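PDB 3TQ9: dihydrofolate reductase from Coxiella burnetii, which probably reduces 7,8-dihydrofolate to tetrahydrofolate with NADPH, a step that supplies glycine, purine and DNA precursor synthesis. Local coordinates for residues T4-M9 with I94-A99. Residues are numbered along the deposited sequence; the frame is centred on the assembly and turned at random.
With NDP (NADPH dihydro-nicotinamide-adenine-dinucleotide phosphate), chain B.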
loop_
_atom_site.group_PDB
_atom_site.type_symbol
_atom_site.label_atom_id
_atom_site.label_comp_id
_atom_site.label_asym_id
_atom_site.label_seq_id
_atom_site.Cartn_x
_atom_site.Cartn_y
_atom_site.Cartn_z
ATOM N N THR A 4 2.921 4.221 -7.152
ATOM C CA THR A 4 1.507 4.115 -6.880
ATOM C C THR A 4 1.271 3.624 -5.464
ATOM O O THR A 4 1.862 2.625 -5.053
ATOM C CB THR A 4 0.865 3.132 -7.840
ATOM O OG1 THR A 4 1.037 3.605 -9.181
ATOM C CG2 THR A 4 -0.619 2.977 -7.537
ATOM N N LEU A 5 0.421 4.338 -4.722
ATOM C CA LEU A 5 -0.031 3.884 -3.407
ATOM C C LEU A 5 -1.386 3.225 -3.589
ATOM O O LEU A 5 -2.274 3.808 -4.205
ATOM C CB LEU A 5 -0.164 5.051 -2.423
ATOM C CG LEU A 5 1.076 5.621 -1.717
ATOM C CD1 LEU A 5 2.224 5.776 -2.656
ATOM C CD2 LEU A 5 0.742 6.955 -1.084
ATOM N N ILE A 6 -1.535 2.009 -3.068
ATOM C CA ILE A 6 -2.822 1.321 -3.025
ATOM C C ILE A 6 -3.186 1.098 -1.555
ATOM O O ILE A 6 -2.394 0.548 -0.787
ATOM C CB ILE A 6 -2.797 -0.017 -3.844
ATOM C CG1 ILE A 6 -4.204 -0.607 -3.980
ATOM C CG2 ILE A 6 -1.842 -1.046 -3.238
ATOM C CD1 ILE A 6 -4.283 -1.731 -4.986
ATOM N N ALA A 7 -4.361 1.567 -1.146
ATOM C CA ALA A 7 -4.775 1.447 0.255
ATOM C C ALA A 7 -6.273 1.237 0.349
ATOM O O ALA A 7 -7.018 1.739 -0.486
ATOM C CB ALA A 7 -4.365 2.679 1.036
ATOM N N ALA A 8 -6.698 0.450 1.339
ATOM C CA ALA A 8 -8.100 0.345 1.716
ATOM C C ALA A 8 -8.256 1.056 3.051
ATOM O O ALA A 8 -7.474 0.826 3.979
ATOM C CB ALA A 8 -8.524 -1.101 1.830
ATOM N N MET A 9 -9.255 1.928 3.139
ATOM C CA MET A 9 -9.440 2.785 4.309
ATOM C C MET A 9 -10.907 3.127 4.482
ATOM O O MET A 9 -11.649 3.123 3.510
ATOM C CB MET A 9 -8.639 4.078 4.129
ATOM C CG MET A 9 -9.226 5.031 3.083
ATOM S SD MET A 9 -8.196 6.453 2.760
ATOM C CE MET A 9 -6.787 5.644 2.004
ATOM N N ILE A 94 4.489 -0.411 -6.773
ATOM C CA ILE A 94 3.254 -0.309 -6.006
ATOM C C ILE A 94 3.542 -0.416 -4.528
ATOM O O ILE A 94 4.056 -1.423 -4.057
ATOM C CB ILE A 94 2.230 -1.381 -6.416
ATOM C CG1 ILE A 94 1.855 -1.186 -7.888
ATOM C CG2 ILE A 94 0.985 -1.282 -5.552
ATOM C CD1 ILE A 94 0.846 -2.161 -8.393
ATOM N N ILE A 95 3.208 0.648 -3.809
ATOM C CA ILE A 95 3.427 0.728 -2.383
ATOM C C ILE A 95 2.139 0.279 -1.723
ATOM O O ILE A 95 1.092 0.898 -1.933
ATOM C CB ILE A 95 3.740 2.175 -1.931
ATOM C CG1 ILE A 95 4.837 2.816 -2.807
ATOM C CG2 ILE A 95 4.132 2.192 -0.448
ATOM C CD1 ILE A 95 6.154 2.088 -2.795
ATOM N N ILE A 96 2.213 -0.791 -0.930
ATOM C CA ILE A 96 1.022 -1.371 -0.305
ATOM C C ILE A 96 0.841 -1.025 1.186
ATOM O O ILE A 96 -0.153 -1.382 1.759
ATOM C CB ILE A 96 0.946 -2.918 -0.523
ATOM C CG1 ILE A 96 1.994 -3.678 0.289
ATOM C CG2 ILE A 96 1.082 -3.273 -2.010
ATOM C CD1 ILE A 96 1.665 -5.132 0.467
ATOM N N GLY A 97 1.788 -0.332 1.807
ATOM C CA GLY A 97 1.635 0.088 3.205
ATOM C C GLY A 97 2.751 -0.425 4.092
ATOM O O GLY A 97 3.692 -1.030 3.592
ATOM N N GLY A 98 2.664 -0.225 5.407
ATOM C CA GLY A 98 1.492 0.313 6.094
ATOM C C GLY A 98 1.582 1.800 6.357
ATOM O O GLY A 98 2.066 2.544 5.517
ATOM N N ALA A 99 1.124 2.224 7.532
ATOM C CA ALA A 99 0.991 3.646 7.862
ATOM C C ALA A 99 2.301 4.405 7.739
ATOM O O ALA A 99 2.320 5.510 7.200
ATOM C CB ALA A 99 0.415 3.823 9.270
HETATM P PA NDP B . 4.306 -0.617 8.500
HETATM O O1A NDP B . 4.509 0.743 7.903
HETATM O O2A NDP B . 3.596 -1.663 7.694
HETATM O O5B NDP B . 5.746 -1.180 8.860
HETATM C C5B NDP B . 6.534 -0.474 9.814
HETATM C C4B NDP B . 7.945 -1.036 9.809
HETATM O O4B NDP B . 8.516 -0.853 8.511
HETATM C C3B NDP B . 8.921 -0.349 10.752
HETATM O O3B NDP B . 8.867 -0.837 12.088
HETATM C C2B NDP B . 10.234 -0.696 10.114
HETATM O O2B NDP B . 10.526 -2.070 10.348
HETATM C C1B NDP B . 9.911 -0.562 8.635
HETATM N N9A NDP B . 10.148 0.774 8.068
HETATM C C8A NDP B . 9.223 1.716 7.833
HETATM N N7A NDP B . 9.797 2.819 7.289
HETATM C C5A NDP B . 11.113 2.565 7.168
HETATM C C6A NDP B . 12.296 3.284 6.677
HETATM N N6A NDP B . 12.189 4.538 6.182
HETATM N N1A NDP B . 13.487 2.652 6.730
HETATM C C2A NDP B . 13.608 1.407 7.218
HETATM N N3A NDP B . 12.569 0.713 7.675
HETATM C C4A NDP B . 11.331 1.225 7.680
HETATM O O3 NDP B . 3.639 -0.550 9.965
HETATM P PN NDP B . 2.200 0.064 10.385
HETATM O O1N NDP B . 2.159 1.562 10.210
HETATM O O2N NDP B . 1.929 -0.503 11.747
HETATM O O5D NDP B . 1.160 -0.585 9.371
HETATM C C5D NDP B . 0.651 -1.890 9.616
HETATM C C4D NDP B . -0.829 -1.741 9.877
HETATM O O4D NDP B . -1.457 -1.205 8.710
HETATM C C3D NDP B . -1.457 -3.095 10.127
HETATM O O3D NDP B . -2.625 -2.940 10.941
HETATM C C2D NDP B . -1.844 -3.538 8.739
HETATM O O2D NDP B . -2.823 -4.583 8.795
HETATM C C1D NDP B . -2.330 -2.206 8.163
HETATM N N1N NDP B . -2.294 -2.082 6.707
HETATM C C2N NDP B . -3.423 -1.702 6.107
HETATM C C3N NDP B . -3.497 -1.540 4.745
HETATM C C7N NDP B . -4.774 -1.113 4.107
HETATM O O7N NDP B . -4.813 -0.971 2.906
HETATM N N7N NDP B . -5.847 -0.913 4.862
HETATM C C4N NDP B . -2.261 -1.793 3.936
HETATM C C5N NDP B . -1.071 -2.207 4.659
HETATM C C6N NDP B . -1.151 -2.322 6.040
HETATM P P2B NDP B . 11.466 -2.669 11.496
HETATM O O1X NDP B . 10.572 -2.461 12.682
HETATM O O2X NDP B . 11.648 -4.128 11.157
HETATM O O3X NDP B . 12.754 -1.896 11.433
#
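Ile6 meets two isoleucines of the neighbouring strand through one methyl: its CG2 lies 3.7 Å from Ile94 CG2 and 3.9 Å from Ile96 CG2. The strands are parallel neighbours at the centre of the mixed sheet of the dihydrofolate reductase fold. Between residues 4-9 and 94-99 two backbone hydrogen bonds form: Ile95 N to Thr4 O at 2.7 Å, and Ile6 N to Ile95 O at 3.1 Å. Both are nearly straight, with angles at the hydrogen of 172° and 170°.

The first torsion of Ile6 explains its reach: with CG1 anti to the backbone N (chi1 -171°), CG2 sits between N and the carbonyl carbon and is the branch that touches residues 94 and 96. The Ile6 and Ile94 side chains meet at a slant on the face that also carries Thr4, and Phe32 and Ile35 of helix 26-36 pack on Ile6. Leu5 and Ile95 occupy the other face, running alongside each other, with Leu5 CD1 4.0 Å from Ile95 CG1; Ala105 of helix 99-105 touches both.

Beyond Ile6 the strands part, and the nicotinamide end of NADPH enters. Ile6 O accepts a hydrogen bond from methotrexate NA4, and Ile96 O a weak one from the same atom. A cis peptide joins Gly97 to Gly98, which precedes helix 99-105 as its N-cap and gives a weak hydrogen bond to the cofactor's phosphate. On residues 4-9, Ala8 holds the carboxamide through its backbone N, which donates to NADPH O7N at 2.8 Å.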